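Local coordinates for putative sugar binding protein (Bacteroides vulgatus ATCC 8482, PDB 3KEZ) that probably binds sugars or related nutrients at the bacterial outer membrane, as a calcium-containing member of the SusD family, at residues Y136-L139 with K140-A144; R204-Y208 with K209-N213; N383-D386 with E387-K390; H397-Y400 with D401-N405; T422-T426 with A427-Y431. All coordinates share one frame; numbering follows the deposited sequence.

How the contacts relate
The five contacts come one after another along the chain. Contacts 1 and 2 belong to the N-terminal, helix-rich part, on helix 138-141 and at the junction of helices 195-209 and 212-229. Contacts 3 and 4 lie on successive helices, 381-392 and 398-403. Contact 5 closes the loop that leads into strand 430-431. Contact 4 is the most central of the set and touches all four others. Its centre is about 11 Å from that of contact 3, 13 Å from those of contacts 1 and 2, and 17 Å from that of contact 5. Contact 4 thus packs the C-terminal part against the N-terminal helices of this SusD-family protein.

Contact 1 (Y136-L139 with K140-A144); sequences YPYL and KDNGA. With EDO (1,2-ethanediol), chain E.
K140 reaches back along the chain and sets its ammonium group on the ring of Y136. NZ of K140 lies 3.3 Å from the centroid of the Y136 ring and almost exactly on the ring normal. This is a cation-pi contact over one face. CG of K140 is anti to the backbone N (chi1 -176°) and the rest of the chain is extended, which spans the distance to the tyrosine. K140 NZ is also hydrogen-bonded to W433 O, so the charge has a second partner.

The other aromatic ring, that of Y138, is covered on one face by the backbone of the turn. G143 N sits above its centre. N142 CA makes a CH-pi contact 3.9 Å from the Y138 ring centroid. The amide plane of N142 is turned 40° from the ring, with N142 OD1 3.8 Å from Y138 CE1. Y170 also meets this ring.

Backbone bonds hold these pieces in place. Y138 O accepts from D141 N at 3.2 Å and from G143 N at 2.9 Å. P137 O accepts from K140 N at 3.0 Å. Water 2 donates to both L139 O and N142 OD1, tying the side-chain amide back to the helix. Y136 N donates to O2 of an ethanediol, 3.0 Å away, which probably came from the crystallisation liquor. D141 OD2 bonds to S145 OG just beyond.

N142 and G143 both have positive phi. They form the middle of a type I' beta turn from D141 to A144, which follows the short, weakly bonded helix 138-141 at the protein surface.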
# COMPACT_ATOMS: atom_id res chain seq x y z
N TYR A 136 3.18 -2.79 -16.44
CA TYR A 136 2.44 -1.57 -16.76
C TYR A 136 1.00 -1.62 -16.22
O TYR A 136 0.39 -2.68 -16.15
CB TYR A 136 2.44 -1.32 -18.28
CG TYR A 136 3.77 -0.89 -18.77
CD1 TYR A 136 4.34 0.28 -18.32
CD2 TYR A 136 4.45 -1.62 -19.70
CE1 TYR A 136 5.59 0.71 -18.78
CE2 TYR A 136 5.69 -1.21 -20.16
CZ TYR A 136 6.26 -0.05 -19.69
OH TYR A 136 7.49 0.35 -20.15
N PRO A 137 0.47 -0.46 -15.80
CA PRO A 137 -0.90 -0.39 -15.25
C PRO A 137 -1.93 -0.98 -16.19
O PRO A 137 -1.85 -0.79 -17.42
CB PRO A 137 -1.15 1.11 -15.11
CG PRO A 137 -0.12 1.76 -15.95
CD PRO A 137 1.05 0.87 -15.99
N TYR A 138 -2.90 -1.65 -15.61
CA TYR A 138 -3.96 -2.34 -16.31
C TYR A 138 -4.57 -1.48 -17.41
O TYR A 138 -4.62 -1.89 -18.58
CB TYR A 138 -5.04 -2.78 -15.33
CG TYR A 138 -6.11 -3.59 -16.01
CD1 TYR A 138 -7.18 -2.96 -16.63
CD2 TYR A 138 -6.02 -4.99 -16.09
CE1 TYR A 138 -8.14 -3.68 -17.28
CE2 TYR A 138 -6.98 -5.71 -16.75
CZ TYR A 138 -8.03 -5.04 -17.36
OH TYR A 138 -8.99 -5.72 -18.04
N LEU A 139 -4.99 -0.26 -17.05
CA LEU A 139 -5.72 0.59 -17.99
C LEU A 139 -4.90 1.14 -19.15
O LEU A 139 -5.47 1.68 -20.09
CB LEU A 139 -6.43 1.71 -17.26
CG LEU A 139 -7.53 1.22 -16.37
CD1 LEU A 139 -7.94 2.39 -15.51
CD2 LEU A 139 -8.71 0.67 -17.30
N LYS A 140 -3.58 0.99 -19.13
CA LYS A 140 -2.77 1.32 -20.31
C LYS A 140 -3.22 0.53 -21.56
O LYS A 140 -3.32 1.09 -22.66
CB LYS A 140 -1.28 1.05 -20.04
CG LYS A 140 -0.34 1.46 -21.18
CD LYS A 140 1.14 1.29 -20.82
CE LYS A 140 2.11 1.72 -21.92
NZ LYS A 140 3.50 1.23 -21.64
N ASP A 141 -3.52 -0.74 -21.37
CA ASP A 141 -3.87 -1.61 -22.48
C ASP A 141 -4.76 -2.77 -22.05
O ASP A 141 -4.62 -3.87 -22.57
CB ASP A 141 -2.58 -2.17 -23.08
CG ASP A 141 -1.70 -2.83 -22.01
OD1 ASP A 141 -2.14 -2.97 -20.80
OD2 ASP A 141 -0.57 -3.15 -22.35
N ASN A 142 -5.63 -2.55 -21.08
CA ASN A 142 -6.48 -3.61 -20.49
C ASN A 142 -5.74 -4.86 -20.08
O ASN A 142 -6.24 -5.97 -20.30
CB ASN A 142 -7.67 -3.93 -21.39
CG ASN A 142 -8.63 -2.77 -21.50
OD1 ASN A 142 -8.73 -1.92 -20.58
ND2 ASN A 142 -9.30 -2.67 -22.66
N GLY A 143 -4.58 -4.66 -19.46
CA GLY A 143 -3.79 -5.73 -18.89
C GLY A 143 -3.10 -6.60 -19.92
O GLY A 143 -2.74 -7.71 -19.62
N ALA A 144 -2.91 -6.10 -21.14
CA ALA A 144 -2.24 -6.86 -22.20
C ALA A 144 -0.72 -6.99 -21.97
O ALA A 144 -0.12 -7.94 -22.40
CB ALA A 144 -2.52 -6.26 -23.54
C1 EDO E . 6.00 -4.96 -20.23
O1 EDO E . 5.16 -5.85 -21.00
C2 EDO E . 5.69 -4.95 -18.73
O2 EDO E . 4.31 -4.76 -18.36
O HOH W 1 -1.05 -3.76 -18.54
O HOH W 2 -7.35 0.30 -21.27

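Contact 2 (R204-Y208 with K209-N213); sequences RVYLY and KGEYN
K209 starts the turn with a regular helical bond, its N donating to V205 O at 3.1 Å. Its side chain runs out extended and then bends at the last torsion (chi4 -97°). That bend turns K209 NZ onto E211 OE2, a salt bridge of 2.7 Å that spans the glycine between them.

G210 leaves helical geometry with a positive phi of 76°. Its N donates to L207 O at 2.9 Å.

E211 N bonds back to Y206 O at 2.8 Å. The carboxylate crosses obliquely near the Y206 ring, its plane 29° from the ring plane, and E211 OE1 is 3.5 Å from Y206 CE1. The salt bridge to K209 holds the carboxylate beside this ring.

Y212 folds its ring back toward the first helix. L207 CD2 meets the ring edge, 3.7 Å from Y212 CD1. G210 C lies over one face of the ring, toward the rim. Q350 of helix 337-350 touches Y212 too.

The bonds back into the last turn make a Schellman motif at the end of helix 195-209. E211 occupies the N-cap position of helix 212-229, and the tight helix-turn-helix is consistent with the TPR-like architecture of SusD proteins.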
# COMPACT_ATOMS: atom_id res chain seq x y z
N ARG A 204 -9.64 -0.99 -4.04
CA ARG A 204 -8.51 -0.37 -4.73
C ARG A 204 -8.18 -1.12 -6.00
O ARG A 204 -7.97 -0.52 -7.07
CB ARG A 204 -7.27 -0.32 -3.78
CG ARG A 204 -6.12 0.52 -4.38
CD ARG A 204 -4.80 0.19 -3.75
NE ARG A 204 -4.81 0.33 -2.32
CZ ARG A 204 -3.86 -0.16 -1.52
NH1 ARG A 204 -2.84 -0.82 -2.02
NH2 ARG A 204 -3.92 0.01 -0.22
N VAL A 205 -8.13 -2.45 -5.91
CA VAL A 205 -7.76 -3.26 -7.06
C VAL A 205 -8.79 -3.04 -8.18
O VAL A 205 -8.40 -2.81 -9.31
CB VAL A 205 -7.63 -4.74 -6.72
CG1 VAL A 205 -7.38 -5.57 -8.02
CG2 VAL A 205 -6.49 -4.98 -5.70
N TYR A 206 -10.07 -3.01 -7.85
CA TYR A 206 -11.09 -2.67 -8.85
C TYR A 206 -10.91 -1.30 -9.49
O TYR A 206 -11.19 -1.12 -10.69
CB TYR A 206 -12.49 -2.82 -8.25
CG TYR A 206 -13.00 -4.26 -8.04
CD1 TYR A 206 -12.99 -5.19 -9.08
CD2 TYR A 206 -13.66 -4.62 -6.87
CE1 TYR A 206 -13.51 -6.45 -8.94
CE2 TYR A 206 -14.23 -5.92 -6.72
CZ TYR A 206 -14.14 -6.79 -7.76
OH TYR A 206 -14.66 -8.02 -7.66
N LEU A 207 -10.48 -0.29 -8.71
CA LEU A 207 -10.25 1.05 -9.30
C LEU A 207 -9.15 0.97 -10.32
O LEU A 207 -9.26 1.51 -11.44
CB LEU A 207 -9.86 2.09 -8.23
CG LEU A 207 -10.92 2.49 -7.21
CD1 LEU A 207 -10.35 3.37 -6.11
CD2 LEU A 207 -12.04 3.16 -7.98
N TYR A 208 -8.06 0.30 -9.97
CA TYR A 208 -6.91 0.15 -10.92
C TYR A 208 -7.30 -0.52 -12.22
O TYR A 208 -6.73 -0.22 -13.27
CB TYR A 208 -5.77 -0.69 -10.33
CG TYR A 208 -4.82 -0.00 -9.39
CD1 TYR A 208 -5.27 0.70 -8.29
CD2 TYR A 208 -3.45 -0.08 -9.58
CE1 TYR A 208 -4.41 1.29 -7.42
CE2 TYR A 208 -2.57 0.53 -8.69
CZ TYR A 208 -3.05 1.19 -7.60
OH TYR A 208 -2.20 1.77 -6.68
N LYS A 209 -8.22 -1.47 -12.14
CA LYS A 209 -8.76 -2.14 -13.31
C LYS A 209 -9.86 -1.37 -14.03
O LYS A 209 -10.27 -1.78 -15.08
CB LYS A 209 -9.26 -3.55 -12.91
CG LYS A 209 -9.54 -4.48 -14.03
CD LYS A 209 -9.91 -5.83 -13.52
CE LYS A 209 -10.18 -6.78 -14.66
NZ LYS A 209 -11.58 -6.84 -14.92
N GLY A 210 -10.34 -0.26 -13.48
CA GLY A 210 -11.46 0.45 -14.10
C GLY A 210 -12.81 -0.19 -13.89
O GLY A 210 -13.74 0.11 -14.64
N GLU A 211 -12.93 -1.06 -12.89
CA GLU A 211 -14.23 -1.70 -12.56
C GLU A 211 -14.92 -0.90 -11.45
O GLU A 211 -14.97 -1.32 -10.30
CB GLU A 211 -14.02 -3.17 -12.18
CG GLU A 211 -13.47 -3.93 -13.41
CD GLU A 211 -13.81 -5.40 -13.48
OE1 GLU A 211 -13.82 -6.12 -12.45
OE2 GLU A 211 -14.03 -5.86 -14.62
N TYR A 212 -15.44 0.27 -11.83
CA TYR A 212 -15.89 1.26 -10.86
C TYR A 212 -17.11 0.87 -10.08
O TYR A 212 -17.17 1.18 -8.90
CB TYR A 212 -16.11 2.60 -11.53
CG TYR A 212 -14.81 3.09 -12.07
CD1 TYR A 212 -13.77 3.44 -11.20
CD2 TYR A 212 -14.59 3.18 -13.43
CE1 TYR A 212 -12.58 3.86 -11.68
CE2 TYR A 212 -13.39 3.62 -13.92
CZ TYR A 212 -12.39 3.95 -13.05
OH TYR A 212 -11.18 4.34 -13.56
N ASN A 213 -18.07 0.20 -10.71
CA ASN A 213 -19.22 -0.31 -9.95
C ASN A 213 -18.82 -1.26 -8.83
O ASN A 213 -19.37 -1.19 -7.73
CB ASN A 213 -20.22 -1.01 -10.84
CG ASN A 213 -20.78 -0.11 -11.91
OD1 ASN A 213 -21.15 1.05 -11.65
ND2 ASN A 213 -20.88 -0.64 -13.11

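Contact 3 (N383-D386 with E387-K390); sequences NVLD and ERRK
D386 lies alongside R389, one turn on in helix 381-392, with both side chains pointing the same way. OD1 of D386 takes a hydrogen bond from R389 NH1 at 3.1 Å, as part of a salt bridge. The bond is fairly straight, with an N-H...O angle of 159°. The oxygen lies at the edge of the guanidinium, close to its plane. The donor, in contrast, comes to D386 OD1 from above the carboxylate plane. R389 CG sits between the backbone N and the carbonyl carbon (chi1 75°). From there the chain bends at chi3 (-82°) and turns NH1 back to the aspartate. R389 CD passes 3.5 Å from D386 OD1 on the way.

K390 CG passes 3.5 Å from D386 O. L385 and R388 cross on another part of the helix surface, where L385 CD2 is 4.0 Å from R388 CD. The arginine is extended to NE, which carries its guanidinium well beyond this leucine.

The backbone bonds across the contact are the usual helical ones. R388 N bonds to V384 O at 2.8 Å, and R389 N to L385 O at 2.9 Å.

Three of the charged side chains, E387, R388 and R389, have partners beyond the helix. R388 forms salt bridges to D401 and E339, E387 to R302, and R389 NH2 to D54. D386 is one of two carboxylates on R389, beside separate ion pairs of E387 and R388. D386 holds NH1 of R389 and D54 holds NH2. These two grips on different nitrogens should limit rotation of the guanidinium.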
# COMPACT_ATOMS: atom_id res chain seq x y z
N ASN A 383 -10.17 16.21 -8.50
CA ASN A 383 -10.58 16.69 -7.16
C ASN A 383 -10.37 15.58 -6.13
O ASN A 383 -9.83 15.82 -5.05
CB ASN A 383 -12.07 17.05 -7.11
CG ASN A 383 -12.47 18.29 -7.90
OD1 ASN A 383 -13.67 18.47 -8.14
ND2 ASN A 383 -11.54 19.16 -8.25
N VAL A 384 -10.81 14.37 -6.47
CA VAL A 384 -10.69 13.25 -5.57
C VAL A 384 -9.23 12.84 -5.32
O VAL A 384 -8.82 12.67 -4.16
CB VAL A 384 -11.56 12.05 -5.99
CG1 VAL A 384 -11.27 10.86 -5.09
CG2 VAL A 384 -13.04 12.40 -5.94
N LEU A 385 -8.46 12.75 -6.38
CA LEU A 385 -7.02 12.45 -6.27
C LEU A 385 -6.21 13.55 -5.51
O LEU A 385 -5.25 13.24 -4.79
CB LEU A 385 -6.44 12.19 -7.64
CG LEU A 385 -6.96 10.97 -8.42
CD1 LEU A 385 -6.29 10.84 -9.76
CD2 LEU A 385 -6.85 9.65 -7.58
N ASP A 386 -6.60 14.80 -5.67
CA ASP A 386 -6.03 15.87 -4.88
C ASP A 386 -6.31 15.79 -3.38
O ASP A 386 -5.44 16.09 -2.60
CB ASP A 386 -6.41 17.24 -5.42
CG ASP A 386 -5.56 17.63 -6.63
OD1 ASP A 386 -4.59 16.89 -6.96
OD2 ASP A 386 -5.91 18.62 -7.29
N GLU A 387 -7.51 15.36 -2.99
CA GLU A 387 -7.74 15.00 -1.60
C GLU A 387 -6.95 13.74 -1.18
O GLU A 387 -6.31 13.71 -0.11
CB GLU A 387 -9.22 14.81 -1.33
CG GLU A 387 -9.61 14.77 0.16
CD GLU A 387 -9.31 16.05 0.90
OE1 GLU A 387 -9.31 17.14 0.28
OE2 GLU A 387 -9.08 15.98 2.13
N ARG A 388 -6.97 12.70 -2.01
CA ARG A 388 -6.29 11.44 -1.69
C ARG A 388 -4.78 11.65 -1.42
O ARG A 388 -4.22 11.07 -0.50
CB ARG A 388 -6.50 10.45 -2.84
CG ARG A 388 -5.99 9.03 -2.63
CD ARG A 388 -5.92 8.25 -3.95
NE ARG A 388 -5.58 6.85 -3.73
CZ ARG A 388 -6.43 5.94 -3.22
NH1 ARG A 388 -7.69 6.25 -2.90
NH2 ARG A 388 -6.00 4.71 -3.01
N ARG A 389 -4.11 12.46 -2.24
CA ARG A 389 -2.68 12.67 -2.06
C ARG A 389 -2.35 13.35 -0.71
O ARG A 389 -1.31 13.08 -0.12
CB ARG A 389 -2.08 13.44 -3.24
CG ARG A 389 -2.42 14.92 -3.24
CD ARG A 389 -2.39 15.51 -4.62
NE ARG A 389 -1.03 15.82 -4.97
CZ ARG A 389 -0.66 16.62 -5.96
NH1 ARG A 389 -1.56 17.23 -6.72
NH2 ARG A 389 0.62 16.82 -6.18
N LYS A 390 -3.23 14.23 -0.23
CA LYS A 390 -3.05 14.85 1.08
C LYS A 390 -3.24 13.82 2.14
O LYS A 390 -2.43 13.74 3.07
CB LYS A 390 -3.99 16.03 1.30
CG LYS A 390 -3.81 17.17 0.27
CD LYS A 390 -4.87 18.31 0.50
CE LYS A 390 -4.82 19.30 -0.62
NZ LYS A 390 -6.01 20.16 -0.58

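Contact 4 (H397-Y400 with D401-N405)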
# COMPACT_ATOMS: atom_id res chain seq x y z
N HIS A 397 1.03 5.35 -2.09
CA HIS A 397 0.01 5.44 -3.15
C HIS A 397 0.30 6.35 -4.36
O HIS A 397 -0.15 6.06 -5.48
CB HIS A 397 -1.28 5.90 -2.52
CG HIS A 397 -1.89 4.88 -1.62
ND1 HIS A 397 -2.97 4.10 -1.99
CD2 HIS A 397 -1.55 4.48 -0.37
CE1 HIS A 397 -3.27 3.27 -1.01
NE2 HIS A 397 -2.43 3.50 -0.01
N ARG A 398 0.96 7.49 -4.14
CA ARG A 398 0.84 8.59 -5.11
C ARG A 398 1.23 8.24 -6.55
O ARG A 398 0.46 8.52 -7.46
CB ARG A 398 1.63 9.83 -4.65
CG ARG A 398 1.60 11.03 -5.59
CD ARG A 398 0.24 11.65 -5.81
NE ARG A 398 0.32 12.77 -6.76
CZ ARG A 398 -0.72 13.38 -7.31
NH1 ARG A 398 -1.99 13.03 -7.02
NH2 ARG A 398 -0.50 14.35 -8.17
N MSE A 399 2.42 7.67 -6.79
CA MSE A 399 2.84 7.47 -8.17
C MSE A 399 1.81 6.60 -8.87
O MSE A 399 1.35 6.91 -9.97
CB MSE A 399 4.24 6.87 -8.27
CG MSE A 399 4.67 6.57 -9.68
SE MSE A 399 4.11 4.80 -10.30
CE MSE A 399 5.14 3.68 -9.11
N TYR A 400 1.41 5.53 -8.21
CA TYR A 400 0.48 4.59 -8.82
C TYR A 400 -0.85 5.25 -9.19
O TYR A 400 -1.44 4.94 -10.25
CB TYR A 400 0.16 3.46 -7.84
CG TYR A 400 1.28 2.54 -7.47
CD1 TYR A 400 1.97 1.81 -8.44
CD2 TYR A 400 1.58 2.29 -6.12
CE1 TYR A 400 2.96 0.88 -8.07
CE2 TYR A 400 2.57 1.34 -5.74
CZ TYR A 400 3.25 0.65 -6.74
OH TYR A 400 4.20 -0.27 -6.42
N ASP A 401 -1.32 6.14 -8.30
CA ASP A 401 -2.61 6.81 -8.51
C ASP A 401 -2.63 7.78 -9.67
O ASP A 401 -3.65 7.95 -10.33
CB ASP A 401 -3.05 7.54 -7.23
CG ASP A 401 -3.40 6.58 -6.11
OD1 ASP A 401 -3.85 5.44 -6.40
OD2 ASP A 401 -3.21 6.97 -4.91
N VAL A 402 -1.52 8.45 -9.90
CA VAL A 402 -1.40 9.26 -11.10
C VAL A 402 -1.31 8.34 -12.35
O VAL A 402 -2.12 8.47 -13.32
CB VAL A 402 -0.14 10.14 -11.01
CG1 VAL A 402 -0.01 10.98 -12.28
CG2 VAL A 402 -0.25 11.07 -9.78
N ILE A 403 -0.38 7.41 -12.30
CA ILE A 403 0.01 6.63 -13.47
C ILE A 403 -1.17 5.74 -13.93
O ILE A 403 -1.41 5.61 -15.13
CB ILE A 403 1.28 5.80 -13.22
CG1 ILE A 403 2.53 6.69 -13.09
CG2 ILE A 403 1.47 4.74 -14.32
CD1 ILE A 403 2.91 7.54 -14.38
N ARG A 404 -1.91 5.18 -12.98
CA ARG A 404 -2.97 4.22 -13.29
C ARG A 404 -4.11 4.85 -14.04
O ARG A 404 -4.91 4.18 -14.72
CB ARG A 404 -3.49 3.56 -12.00
CG ARG A 404 -4.38 4.42 -11.09
CD ARG A 404 -4.68 3.63 -9.82
NE ARG A 404 -5.19 4.45 -8.72
CZ ARG A 404 -6.44 4.91 -8.60
NH1 ARG A 404 -7.33 4.76 -9.57
NH2 ARG A 404 -6.75 5.65 -7.55
N ASN A 405 -4.24 6.17 -13.86
CA ASN A 405 -5.27 6.94 -14.49
C ASN A 405 -4.85 7.58 -15.80
O ASN A 405 -5.57 8.45 -16.34
CB ASN A 405 -5.80 7.98 -13.49
CG ASN A 405 -6.65 7.35 -12.43
OD1 ASN A 405 -7.66 6.72 -12.74
ND2 ASN A 405 -6.26 7.51 -11.18
O HOH W 3 -3.28 3.39 -4.76
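OD1 of D401 is held by R404 and by water 3, and that water carries the contact across to H397. R404 grips the oxygen side-on with two nitrogens. R404 NE is 2.9 Å from D401 OD1, on its anti side. R404 NH2 is 3.1 Å from D401 OD1 and comes from above the carboxylate plane. Water 3 donates to D401 OD1 at 2.7 Å and is 2.9 Å from H397 ND1. The second oxygen, D401 OD2, packs 3.3 Å from H397 CB and forms a salt bridge to R388.

One turn along, V402 CG2 stands over the centre of the R398 guanidinium, 3.4 Å from R398 CZ. The arginine bends at chi2 (63°), which folds the flat group back over the valine. R398 NE pairs with D53. M399, a selenomethionine, brings its SE to 3.7 Å from I403 CG1, an apolar contact. N405 ND2 donates to D401 O at 2.8 Å.

D401 is buried, and both its oxygens have partners. With R404 on one oxygen and R388 on the other, it probably stays ionised. R404 also pairs with E346, so it lies between two carboxylates, which would be expected to stabilise its positive charge.

Contact 5 (T422-T426 with A427-Y431)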
# COMPACT_ATOMS: atom_id res chain seq x y z
N THR A 422 15.09 21.60 0.62
CA THR A 422 14.37 20.63 -0.18
C THR A 422 14.33 21.09 -1.64
O THR A 422 13.76 22.13 -1.95
CB THR A 422 12.90 20.50 0.31
OG1 THR A 422 12.87 20.18 1.70
CG2 THR A 422 12.11 19.46 -0.52
N LYS A 423 14.90 20.31 -2.53
CA LYS A 423 14.88 20.68 -3.94
C LYS A 423 15.01 19.40 -4.76
O LYS A 423 15.67 18.45 -4.33
CB LYS A 423 16.02 21.67 -4.28
CG LYS A 423 17.42 21.14 -4.16
CD LYS A 423 18.49 22.22 -4.61
CE LYS A 423 18.26 22.73 -6.06
NZ LYS A 423 19.37 23.55 -6.67
N HIS A 424 14.40 19.39 -5.94
CA HIS A 424 14.53 18.22 -6.81
C HIS A 424 15.98 18.02 -7.29
O HIS A 424 16.75 18.98 -7.43
CB HIS A 424 13.53 18.26 -7.96
CG HIS A 424 12.14 17.93 -7.54
ND1 HIS A 424 11.73 16.65 -7.22
CD2 HIS A 424 11.06 18.73 -7.33
CE1 HIS A 424 10.46 16.67 -6.85
NE2 HIS A 424 10.03 17.92 -6.92
N ASN A 425 16.37 16.77 -7.50
CA ASN A 425 17.69 16.47 -8.05
C ASN A 425 17.57 15.16 -8.81
O ASN A 425 17.92 14.10 -8.32
CB ASN A 425 18.73 16.37 -6.92
CG ASN A 425 20.12 16.16 -7.44
OD1 ASN A 425 20.39 16.29 -8.64
ND2 ASN A 425 21.03 15.87 -6.53
N THR A 426 17.03 15.26 -10.01
CA THR A 426 16.72 14.11 -10.82
C THR A 426 16.69 14.51 -12.31
O THR A 426 16.33 15.64 -12.65
CB THR A 426 15.38 13.53 -10.38
OG1 THR A 426 15.06 12.38 -11.17
CG2 THR A 426 14.30 14.57 -10.52
N ALA A 427 17.04 13.56 -13.18
CA ALA A 427 16.91 13.70 -14.62
C ALA A 427 15.46 13.57 -15.06
O ALA A 427 15.11 13.94 -16.17
CB ALA A 427 17.70 12.63 -15.31
N TYR A 428 14.61 13.05 -14.18
CA TYR A 428 13.23 12.69 -14.58
C TYR A 428 12.15 13.49 -13.84
O TYR A 428 11.77 13.16 -12.71
CB TYR A 428 13.02 11.18 -14.38
CG TYR A 428 14.00 10.29 -15.10
CD1 TYR A 428 14.00 10.18 -16.48
CD2 TYR A 428 14.97 9.56 -14.39
CE1 TYR A 428 14.91 9.36 -17.14
CE2 TYR A 428 15.88 8.74 -15.05
CZ TYR A 428 15.83 8.66 -16.42
OH TYR A 428 16.69 7.85 -17.07
N MSE A 429 11.65 14.54 -14.51
CA MSE A 429 10.71 15.48 -13.92
C MSE A 429 9.24 15.27 -14.36
O MSE A 429 8.33 15.60 -13.62
CB MSE A 429 11.17 16.90 -14.15
CG MSE A 429 12.58 17.21 -13.52
SE MSE A 429 12.47 17.34 -11.62
CE MSE A 429 11.44 18.98 -11.45
N GLU A 430 9.01 14.68 -15.53
CA GLU A 430 7.66 14.45 -16.00
C GLU A 430 7.66 13.09 -16.65
O GLU A 430 8.54 12.81 -17.43
CB GLU A 430 7.20 15.52 -17.00
CG GLU A 430 7.32 16.98 -16.49
CD GLU A 430 6.46 18.01 -17.27
OE1 GLU A 430 6.08 17.77 -18.44
OE2 GLU A 430 6.18 19.09 -16.69
N TYR A 431 6.68 12.25 -16.32
CA TYR A 431 6.60 10.91 -16.93
C TYR A 431 5.19 10.30 -16.72
O TYR A 431 4.47 10.65 -15.79
CB TYR A 431 7.69 9.98 -16.36
CG TYR A 431 7.87 10.13 -14.85
CD1 TYR A 431 8.77 11.06 -14.33
CD2 TYR A 431 7.13 9.35 -13.96
CE1 TYR A 431 8.93 11.22 -12.93
CE2 TYR A 431 7.27 9.49 -12.59
CZ TYR A 431 8.17 10.45 -12.07
OH TYR A 431 8.33 10.61 -10.69
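T426 and M429 form the tight part of this turn. The selenium of M429, a selenomethionine, sits 3.5 Å from T426 CG2. It is also 3.9 Å from H424 CB. Bends at chi2 (-73°) and chi3 (-69°) bring SE and CE back toward T426 and H424. M429 SE lies 4.7 Å from the centroid of the H424 ring, an oblique sulfur-aromatic type of contact made by selenium. T426 OG1 lies opposite its own backbone N across the CA-CB bond and accepts from Y428 N at 3.1 Å. This nearly straight bond, with an angle of 166°, closes an ST turn.

Between the two segments the outer part is looser. A427, at the corner of the turn, is exposed to solvent. Its CB lies 4.2 Å above the plane of the Y428 ring, over the centre. The Y428 side chain comes no closer to T426 than 4.0 Å, between Y428 CB and T426 OG1. F435 also meets the Y428 ring.

H424 is fixed from the inner side, where its ND1 bonds to Y68 OH and its side chain touches Q56 of strand 55-57. Beyond the turn, M429 makes backbone bonds with R411. The chain then enters strand 430-431, where Y431 pairs with V409 in a small antiparallel sheet with strand 409-410.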